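Local atomic coordinates of PpBBE-like 1 D396N (Physcomitrella patens subsp. patens, PDB entry 6EO5), a protein that oxidises cellobiose using bi-covalently bound FAD, as a berberine bridge enzyme homologue of the VAO flavoprotein family, present here as a point variant. Residues 125-130 against 317-322; 220-225 against 303-308; 277-282 against 295-300. All blocks are in the same frame, centred on the assembly; numbering follows the deposited sequence.

Contact 1. Residues 125-130 against 317-322; sequences LYLALW and NPNQLN
Helix 122-133 of the FAD-binding domain meets the 3-10 turn 318-322 through one leucine: L127 supplies most of the helix's half of the contact, and P318, L321 and N322 receive it. CG of L127 stands anti to the backbone N (chi1 -162°), which carries both methyls out from the helix toward the turn. CD2 of L127 goes deepest, 3.4 Å from the backbone O of P318 and 3.5 Å from ND2 of N322, with CB of L321 at 4.3 Å. CD1 of L127 meets CB of P318 at 4.2 Å, the two side chains lying at about a right angle. The turn is held by its own bonds: P318 O also accepts a hydrogen bond from N of L321 at 3.1 Å, and OD1 of N317 accepts a weak hydrogen bond from N of N319, closing an Asx turn. In the fold, this places the connection that follows helix 302-308 against the flavin domain, and that helix fills the adjoining space, I303 touching both W130 and L321. Were L127 cut back to alanine, the P318 carbonyl and the N322 amide would probably face a gap, and the turn would lose its main apolar hold on the helix. One turn of helix on from L127, W130 also packs on W302; Y126, the residue just before L127, turns its hydroxyl to the O of G140.

Contact 2. Residues 220-225 against 303-308; sequences APVTHF and IQLILV
H224 and V308 form the tight end of this contact, where the start of strand 222-230 runs beside helix 302-308. The evidence is the position of one methyl: V308 CG1 lies 3.6 Å from the centroid of the H224 imidazole, 21° off the ring normal, a CH-pi contact over the face. It is displaced toward the rim, so that CE1 of H224 is, with ND1, the ring atom nearest CG1 of V308, at 3.4 Å. Two torsions bring the groups together: in H224 the ring stands anti to the backbone N (chi1 170°), and in V308 CG1 is likewise anti to N, each reaching across from its own backbone. The rotation of the ring is further fixed at its far end, where NE2 is hydrogen-bonded to OE2 of E268; that neighbouring carboxylate would probably encourage a positive imidazole.

Toward the beginning of the strand the fit relaxes. L305 bridges the two regimes: its CD1 rests on CB of H224 at 3.8 Å, while its CB meets CG2 of V222 at 4.0 Å, the V222 and L305 side chains lying roughly perpendicular. Beyond V222 the segments part, and A220 and P221 are exposed to solvent without touching the helix. At the other margin, V308 is itself partly exposed, though L300 also packs on it.

The segment axes approach to 9.2 Å and run almost parallel, at 13°. V222 and H224 point to the helix while T223 points away, the alternation of a beta strand. This is the alpha+beta arrangement of a helix packed on one face of an antiparallel sheet, here the seven-stranded one, with helix 122-133 of the flavin domain beyond it.

Contact 3. Residues 277-282 against 295-300; sequences SLLPLV and RVEEEL
E297 is met by two leucines in different ways, L278 at its aliphatic stem and L279 at its carboxylate. L278 slants across the glutamate, its CD2 4.1 Å from CG of E297, a contact of hydrocarbon with hydrocarbon. L279 instead lies at about a right angle to E297 and presents a single methyl: its CD1 is 3.8 Å from OE1 of E297 and equally far from OE2, above the carboxylate plane but displaced outward past the oxygens. The glutamate reaches this place because its CG is anti to the carbonyl carbon (chi1 -58°) and the chain beyond is extended. Its charged end is held by R295 of the same strand, whose NE forms a salt bridge with OE1 of E297 at 3.5 Å, and by Y227 of strand 222-230, whose hydroxyl is hydrogen-bonded to OE2. The two oxygens thus have separate partners, which probably restrict how the carboxylate can turn.

The contact is small, 109 Å² in all, and L279, R295 and E297 also touch a crystal neighbour, so the outer side chains may owe part of their pose to the lattice. L278 is the buried member, packing as well on T223, F225 and Y271. Strands 264-271 and 294-300 are parallel, with strand 222-230 between them and helix 279-288 in the connection: a split beta-alpha-beta crossover, the second half of a ferredoxin-like unit.

How the contacts relate
The contacts step outward from the flavin domain into the seven-stranded sheet. Centres of contacts 1 and 2 are 13 Å apart, those of 2 and 3 are 11 Å apart, and contacts 1 and 3, at 24 Å, do not touch. Along the chain they are concentric: 125-130, 220-225 and 277-282 are answered in reverse order by 295-300, 303-308 and 317-322. Strands 222-230 and 294-300 are sheet neighbours, joined by backbone pairing such as V222 O to L300 N at 2.8 Å, and link contacts 2 and 3. Helix 302-308 packs on both 125-130 and 317-322, so flavin domain, helix, sheet and outer helix 279-288 form successive layers.

Contact 1. Residues 125-130 against 317-322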
loop_
_atom_site.group_PDB
_atom_site.type_symbol
_atom_site.label_atom_id
_atom_site.label_comp_id
_atom_site.label_asym_id
_atom_site.label_seq_id
_atom_site.Cartn_x
_atom_site.Cartn_y
_atom_site.Cartn_z
ATOM N N LEU A 125 14.317 3.682 1.874
ATOM C CA LEU A 125 13.980 3.912 3.273
ATOM C C LEU A 125 14.454 2.757 4.157
ATOM O O LEU A 125 14.918 2.980 5.284
ATOM C CB LEU A 125 12.477 4.147 3.424
ATOM C CG LEU A 125 11.989 4.403 4.853
ATOM C CD1 LEU A 125 12.751 5.545 5.499
ATOM C CD2 LEU A 125 10.483 4.671 4.888
ATOM N N TYR A 126 14.351 1.515 3.666
ATOM C CA TYR A 126 14.833 0.375 4.446
ATOM C C TYR A 126 16.337 0.464 4.662
ATOM O O TYR A 126 16.840 0.158 5.749
ATOM C CB TYR A 126 14.503 -0.943 3.744
ATOM C CG TYR A 126 13.087 -1.448 3.886
ATOM C CD1 TYR A 126 12.526 -1.691 5.136
ATOM C CD2 TYR A 126 12.320 -1.727 2.752
ATOM C CE1 TYR A 126 11.228 -2.170 5.247
ATOM C CE2 TYR A 126 11.040 -2.205 2.849
ATOM C CZ TYR A 126 10.490 -2.422 4.092
ATOM O OH TYR A 126 9.204 -2.899 4.164
ATOM N N LEU A 127 17.070 0.850 3.614
ATOM C CA LEU A 127 18.519 0.966 3.692
ATOM C C LEU A 127 18.922 2.038 4.698
ATOM O O LEU A 127 19.800 1.815 5.542
ATOM C CB LEU A 127 19.074 1.278 2.303
ATOM C CG LEU A 127 20.562 1.029 2.095
ATOM C CD1 LEU A 127 20.980 -0.260 2.794
ATOM C CD2 LEU A 127 20.867 0.959 0.615
ATOM N N ALA A 128 18.270 3.205 4.636
ATOM C CA ALA A 128 18.589 4.280 5.572
ATOM C C ALA A 128 18.341 3.854 7.011
ATOM O O ALA A 128 19.155 4.136 7.899
ATOM C CB ALA A 128 17.782 5.531 5.237
ATOM N N LEU A 129 17.216 3.178 7.265
ATOM C CA LEU A 129 16.874 2.783 8.631
ATOM C C LEU A 129 17.764 1.651 9.134
ATOM O O LEU A 129 18.030 1.557 10.338
ATOM C CB LEU A 129 15.400 2.376 8.707
ATOM C CG LEU A 129 14.370 3.512 8.698
ATOM C CD1 LEU A 129 12.962 2.958 8.483
ATOM C CD2 LEU A 129 14.434 4.297 9.995
ATOM N N TRP A 130 18.219 0.778 8.235
ATOM C CA TRP A 130 19.122 -0.300 8.630
ATOM C C TRP A 130 20.504 0.248 8.976
ATOM O O TRP A 130 21.047 -0.031 10.056
ATOM C CB TRP A 130 19.206 -1.325 7.498
ATOM C CG TRP A 130 20.149 -2.445 7.751
ATOM C CD1 TRP A 130 21.312 -2.692 7.092
ATOM C CD2 TRP A 130 20.002 -3.492 8.721
ATOM N NE1 TRP A 130 21.903 -3.823 7.591
ATOM C CE2 TRP A 130 21.124 -4.335 8.593
ATOM C CE3 TRP A 130 19.034 -3.795 9.686
ATOM C CZ2 TRP A 130 21.309 -5.469 9.391
ATOM C CZ3 TRP A 130 19.222 -4.926 10.489
ATOM C CH2 TRP A 130 20.357 -5.747 10.334
ATOM N N ASN A 317 24.376 -6.938 -3.123
ATOM C CA ASN A 317 24.854 -5.742 -2.436
ATOM C C ASN A 317 23.677 -4.946 -1.886
ATOM O O ASN A 317 22.774 -4.580 -2.658
ATOM C CB ASN A 317 25.663 -4.877 -3.399
ATOM C CG ASN A 317 26.196 -3.606 -2.751
ATOM O OD1 ASN A 317 26.211 -3.464 -1.526
ATOM N ND2 ASN A 317 26.645 -2.676 -3.578
ATOM N N PRO A 318 23.638 -4.651 -0.583
ATOM C CA PRO A 318 22.488 -3.911 -0.044
ATOM C C PRO A 318 22.222 -2.588 -0.742
ATOM O O PRO A 318 21.069 -2.134 -0.753
ATOM C CB PRO A 318 22.865 -3.709 1.430
ATOM C CG PRO A 318 23.716 -4.849 1.753
ATOM C CD PRO A 318 24.496 -5.173 0.494
ATOM N N ASN A 319 23.240 -1.966 -1.348
ATOM C CA ASN A 319 23.022 -0.703 -2.051
ATOM C C ASN A 319 22.128 -0.851 -3.267
ATOM O O ASN A 319 21.760 0.165 -3.869
ATOM C CB ASN A 319 24.348 -0.089 -2.489
ATOM C CG ASN A 319 25.172 0.412 -1.317
ATOM O OD1 ASN A 319 24.689 1.179 -0.474
ATOM N ND2 ASN A 319 26.426 -0.023 -1.255
ATOM N N GLN A 320 21.800 -2.082 -3.665
ATOM C CA GLN A 320 20.840 -2.262 -4.746
ATOM C C GLN A 320 19.513 -1.608 -4.400
ATOM O O GLN A 320 18.840 -1.068 -5.285
ATOM C CB GLN A 320 20.655 -3.752 -5.036
ATOM C CG GLN A 320 19.602 -4.066 -6.039
ATOM C CD GLN A 320 19.987 -3.631 -7.433
ATOM O OE1 GLN A 320 20.744 -4.314 -8.120
ATOM N NE2 GLN A 320 19.468 -2.489 -7.863
ATOM N N LEU A 321 19.155 -1.592 -3.111
ATOM C CA LEU A 321 17.880 -1.034 -2.675
ATOM C C LEU A 321 17.742 0.454 -2.982
ATOM O O LEU A 321 16.634 0.986 -2.856
ATOM C CB LEU A 321 17.690 -1.285 -1.175
ATOM C CG LEU A 321 17.587 -2.749 -0.730
ATOM C CD1 LEU A 321 17.420 -2.849 0.769
ATOM C CD2 LEU A 321 16.437 -3.439 -1.421
ATOM N N ASN A 322 18.829 1.131 -3.383
ATOM C CA ASN A 322 18.773 2.518 -3.838
ATOM C C ASN A 322 18.429 2.643 -5.314
ATOM O O ASN A 322 18.044 3.733 -5.756
ATOM C CB ASN A 322 20.113 3.228 -3.625
ATOM C CG ASN A 322 20.440 3.476 -2.161
ATOM O OD1 ASN A 322 19.577 3.829 -1.353
ATOM N ND2 ASN A 322 21.710 3.311 -1.818
#

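Contact 2. Residues 220-225 against 303-308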
loop_
_atom_site.group_PDB
_atom_site.type_symbol
_atom_site.label_atom_id
_atom_site.label_comp_id
_atom_site.label_asym_id
_atom_site.label_seq_id
_atom_site.Cartn_x
_atom_site.Cartn_y
_atom_site.Cartn_z
ATOM N N ALA A 220 18.499 -8.700 15.446
ATOM C CA ALA A 220 18.608 -10.146 15.545
ATOM C C ALA A 220 18.362 -10.809 14.187
ATOM O O ALA A 220 17.789 -10.205 13.274
ATOM C CB ALA A 220 17.625 -10.680 16.585
ATOM N N PRO A 221 18.810 -12.049 14.018
ATOM C CA PRO A 221 18.552 -12.751 12.758
ATOM C C PRO A 221 17.072 -13.018 12.574
ATOM O O PRO A 221 16.321 -13.165 13.538
ATOM C CB PRO A 221 19.322 -14.069 12.914
ATOM C CG PRO A 221 20.318 -13.813 14.018
ATOM C CD PRO A 221 19.673 -12.830 14.928
ATOM N N VAL A 222 16.662 -13.102 11.307
ATOM C CA VAL A 222 15.310 -13.478 10.925
ATOM C C VAL A 222 15.402 -14.643 9.947
ATOM O O VAL A 222 16.482 -15.009 9.484
ATOM C CB VAL A 222 14.525 -12.302 10.310
ATOM C CG1 VAL A 222 14.545 -11.101 11.264
ATOM C CG2 VAL A 222 15.091 -11.939 8.942
ATOM N N THR A 223 14.247 -15.230 9.637
ATOM C CA THR A 223 14.177 -16.425 8.807
ATOM C C THR A 223 13.109 -16.258 7.733
ATOM O O THR A 223 11.951 -15.934 8.028
ATOM C CB THR A 223 13.882 -17.667 9.651
ATOM O OG1 THR A 223 14.881 -17.793 10.665
ATOM C CG2 THR A 223 13.880 -18.917 8.781
ATOM N N HIS A 224 13.504 -16.492 6.493
ATOM C CA HIS A 224 12.624 -16.395 5.345
ATOM C C HIS A 224 12.272 -17.803 4.880
ATOM O O HIS A 224 13.153 -18.658 4.758
ATOM C CB HIS A 224 13.308 -15.596 4.230
ATOM C CG HIS A 224 12.579 -15.635 2.928
ATOM N ND1 HIS A 224 12.978 -16.430 1.876
ATOM C CD2 HIS A 224 11.466 -14.988 2.510
ATOM C CE1 HIS A 224 12.143 -16.268 0.864
ATOM N NE2 HIS A 224 11.217 -15.399 1.223
ATOM N N PHE A 225 10.990 -18.055 4.636
ATOM C CA PHE A 225 10.568 -19.350 4.124
ATOM C C PHE A 225 9.616 -19.163 2.954
ATOM O O PHE A 225 8.889 -18.168 2.875
ATOM C CB PHE A 225 9.903 -20.213 5.204
ATOM C CG PHE A 225 8.701 -19.580 5.856
ATOM C CD1 PHE A 225 8.855 -18.739 6.952
ATOM C CD2 PHE A 225 7.412 -19.864 5.402
ATOM C CE1 PHE A 225 7.753 -18.177 7.577
ATOM C CE2 PHE A 225 6.294 -19.300 6.014
ATOM C CZ PHE A 225 6.466 -18.457 7.107
ATOM N N ILE A 303 18.264 -6.496 6.253
ATOM C CA ILE A 303 18.388 -5.892 4.927
ATOM C C ILE A 303 18.538 -6.967 3.852
ATOM O O ILE A 303 18.207 -6.726 2.683
ATOM C CB ILE A 303 19.539 -4.860 4.895
ATOM C CG1 ILE A 303 19.261 -3.800 3.830
ATOM C CG2 ILE A 303 20.920 -5.522 4.690
ATOM C CD1 ILE A 303 18.142 -2.841 4.223
ATOM N N GLN A 304 19.003 -8.164 4.227
ATOM C CA GLN A 304 18.977 -9.294 3.304
ATOM C C GLN A 304 17.558 -9.776 3.078
ATOM O O GLN A 304 17.226 -10.246 1.986
ATOM C CB GLN A 304 19.820 -10.446 3.841
ATOM C CG GLN A 304 21.304 -10.241 3.744
ATOM C CD GLN A 304 22.059 -11.387 4.375
ATOM O OE1 GLN A 304 21.889 -11.683 5.559
ATOM N NE2 GLN A 304 22.877 -12.065 3.576
ATOM N N LEU A 305 16.727 -9.713 4.121
ATOM C CA LEU A 305 15.351 -10.164 4.004
ATOM C C LEU A 305 14.580 -9.285 3.026
ATOM O O LEU A 305 13.825 -9.786 2.180
ATOM C CB LEU A 305 14.686 -10.164 5.382
ATOM C CG LEU A 305 13.207 -10.487 5.183
ATOM C CD1 LEU A 305 12.981 -11.990 5.240
ATOM C CD2 LEU A 305 12.300 -9.717 6.124
ATOM N N ILE A 306 14.786 -7.967 3.117
ATOM C CA ILE A 306 14.214 -7.031 2.154
ATOM C C ILE A 306 14.607 -7.414 0.735
ATOM O O ILE A 306 13.795 -7.353 -0.190
ATOM C CB ILE A 306 14.658 -5.599 2.496
ATOM C CG1 ILE A 306 14.286 -5.275 3.938
ATOM C CG2 ILE A 306 14.027 -4.608 1.551
ATOM C CD1 ILE A 306 12.807 -5.253 4.169
ATOM N N LEU A 307 15.862 -7.819 0.536
ATOM C CA LEU A 307 16.288 -8.162 -0.814
ATOM C C LEU A 307 15.633 -9.450 -1.282
ATOM O O LEU A 307 15.189 -9.547 -2.433
ATOM C CB LEU A 307 17.808 -8.269 -0.867
ATOM C CG LEU A 307 18.511 -6.914 -0.763
ATOM C CD1 LEU A 307 19.909 -7.050 -0.175
ATOM C CD2 LEU A 307 18.550 -6.265 -2.134
ATOM N N VAL A 308 15.554 -10.448 -0.409
ATOM C CA VAL A 308 15.009 -11.731 -0.822
ATOM C C VAL A 308 13.518 -11.602 -1.104
ATOM O O VAL A 308 12.999 -12.189 -2.065
ATOM C CB VAL A 308 15.317 -12.796 0.244
ATOM C CG1 VAL A 308 14.597 -14.084 -0.056
ATOM C CG2 VAL A 308 16.816 -13.037 0.299
#

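Contact 3. Residues 277-282 against 295-300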
loop_
_atom_site.group_PDB
_atom_site.type_symbol
_atom_site.label_atom_id
_atom_site.label_comp_id
_atom_site.label_asym_id
_atom_site.label_seq_id
_atom_site.Cartn_x
_atom_site.Cartn_y
_atom_site.Cartn_z
ATOM N N SER A 277 14.242 -22.520 15.128
ATOM C CA SER A 277 12.948 -22.481 15.797
ATOM C C SER A 277 11.754 -22.536 14.837
ATOM O O SER A 277 10.619 -22.664 15.306
ATOM C CB SER A 277 12.846 -21.216 16.654
ATOM O OG SER A 277 13.736 -21.258 17.753
ATOM N N LEU A 278 11.979 -22.473 13.516
ATOM C CA LEU A 278 10.885 -22.234 12.574
ATOM C C LEU A 278 9.960 -23.443 12.431
ATOM O O LEU A 278 8.734 -23.284 12.365
ATOM C CB LEU A 278 11.435 -21.831 11.202
ATOM C CG LEU A 278 10.375 -21.727 10.087
ATOM C CD1 LEU A 278 9.391 -20.604 10.355
ATOM C CD2 LEU A 278 10.986 -21.559 8.710
ATOM N N LEU A 279 10.511 -24.655 12.363
ATOM C CA LEU A 279 9.702 -25.784 11.904
ATOM C C LEU A 279 8.493 -26.106 12.782
ATOM O O LEU A 279 7.440 -26.449 12.215
ATOM C CB LEU A 279 10.590 -27.019 11.705
ATOM C CG LEU A 279 11.015 -27.198 10.231
ATOM C CD1 LEU A 279 11.797 -25.992 9.679
ATOM C CD2 LEU A 279 11.814 -28.476 10.033
ATOM N N PRO A 280 8.542 -26.017 14.117
ATOM C CA PRO A 280 7.296 -26.196 14.881
ATOM C C PRO A 280 6.196 -25.260 14.446
ATOM O O PRO A 280 5.017 -25.597 14.593
ATOM C CB PRO A 280 7.713 -25.903 16.325
ATOM C CG PRO A 280 9.145 -26.085 16.345
ATOM C CD PRO A 280 9.688 -25.762 15.004
ATOM N N LEU A 281 6.543 -24.094 13.896
ATOM C CA LEU A 281 5.554 -23.075 13.564
ATOM C C LEU A 281 4.959 -23.224 12.164
ATOM O O LEU A 281 3.909 -22.637 11.889
ATOM C CB LEU A 281 6.174 -21.684 13.704
ATOM C CG LEU A 281 6.781 -21.397 15.074
ATOM C CD1 LEU A 281 7.532 -20.081 15.064
ATOM C CD2 LEU A 281 5.707 -21.401 16.151
ATOM N N VAL A 282 5.590 -23.975 11.270
ATOM C CA VAL A 282 5.030 -24.219 9.952
ATOM C C VAL A 282 4.672 -25.680 9.768
ATOM O O VAL A 282 4.296 -26.091 8.668
ATOM C CB VAL A 282 5.974 -23.740 8.837
ATOM C CG1 VAL A 282 6.216 -22.244 8.946
ATOM C CG2 VAL A 282 7.291 -24.498 8.882
ATOM N N ARG A 295 11.124 -26.164 -1.309
ATOM C CA ARG A 295 11.383 -25.779 0.070
ATOM C C ARG A 295 12.578 -24.847 0.146
ATOM O O ARG A 295 13.699 -25.252 -0.156
ATOM C CB ARG A 295 11.626 -27.017 0.924
ATOM C CG ARG A 295 12.053 -26.747 2.343
ATOM C CD ARG A 295 12.372 -28.081 2.992
ATOM N NE ARG A 295 13.515 -27.995 3.891
ATOM C CZ ARG A 295 14.779 -27.932 3.489
ATOM N NH1 ARG A 295 15.078 -27.944 2.193
ATOM N NH2 ARG A 295 15.744 -27.847 4.389
ATOM N N VAL A 296 12.346 -23.617 0.587
ATOM C CA VAL A 296 13.408 -22.644 0.829
ATOM C C VAL A 296 13.218 -22.064 2.224
ATOM O O VAL A 296 12.219 -21.383 2.481
ATOM C CB VAL A 296 13.419 -21.527 -0.217
ATOM C CG1 VAL A 296 14.363 -20.418 0.222
ATOM C CG2 VAL A 296 13.814 -22.085 -1.573
ATOM N N GLU A 297 14.175 -22.326 3.122
ATOM C CA GLU A 297 14.194 -21.766 4.472
ATOM C C GLU A 297 15.601 -21.260 4.742
ATOM O O GLU A 297 16.560 -22.026 4.647
ATOM C CB GLU A 297 13.785 -22.803 5.523
ATOM C CG GLU A 297 12.396 -23.412 5.312
ATOM C CD GLU A 297 12.263 -24.809 5.914
ATOM O OE1 GLU A 297 13.297 -25.411 6.282
ATOM O OE2 GLU A 297 11.125 -25.318 6.007
ATOM N N GLU A 298 15.725 -19.986 5.096
ATOM C CA GLU A 298 16.997 -19.279 5.028
ATOM C C GLU A 298 17.090 -18.273 6.163
ATOM O O GLU A 298 16.229 -17.397 6.274
ATOM C CB GLU A 298 17.106 -18.560 3.692
ATOM C CG GLU A 298 18.463 -17.979 3.405
ATOM C CD GLU A 298 18.498 -17.226 2.073
ATOM O OE1 GLU A 298 17.411 -17.118 1.411
ATOM O OE2 GLU A 298 19.617 -16.750 1.709
ATOM N N GLU A 299 18.126 -18.373 6.997
ATOM C CA GLU A 299 18.334 -17.365 8.031
ATOM C C GLU A 299 19.139 -16.201 7.458
ATOM O O GLU A 299 20.147 -16.411 6.775
ATOM C CB GLU A 299 19.025 -17.959 9.253
ATOM C CG GLU A 299 19.119 -16.988 10.422
ATOM C CD GLU A 299 19.575 -17.659 11.712
ATOM O OE1 GLU A 299 18.831 -18.520 12.245
ATOM O OE2 GLU A 299 20.688 -17.334 12.187
ATOM N N LEU A 300 18.678 -14.977 7.723
ATOM C CA LEU A 300 19.198 -13.765 7.096
ATOM C C LEU A 300 19.215 -12.639 8.116
ATOM O O LEU A 300 18.605 -12.740 9.181
ATOM C CB LEU A 300 18.331 -13.327 5.904
ATOM C CG LEU A 300 18.056 -14.322 4.787
ATOM C CD1 LEU A 300 17.017 -13.768 3.844
ATOM C CD2 LEU A 300 19.353 -14.592 4.063
#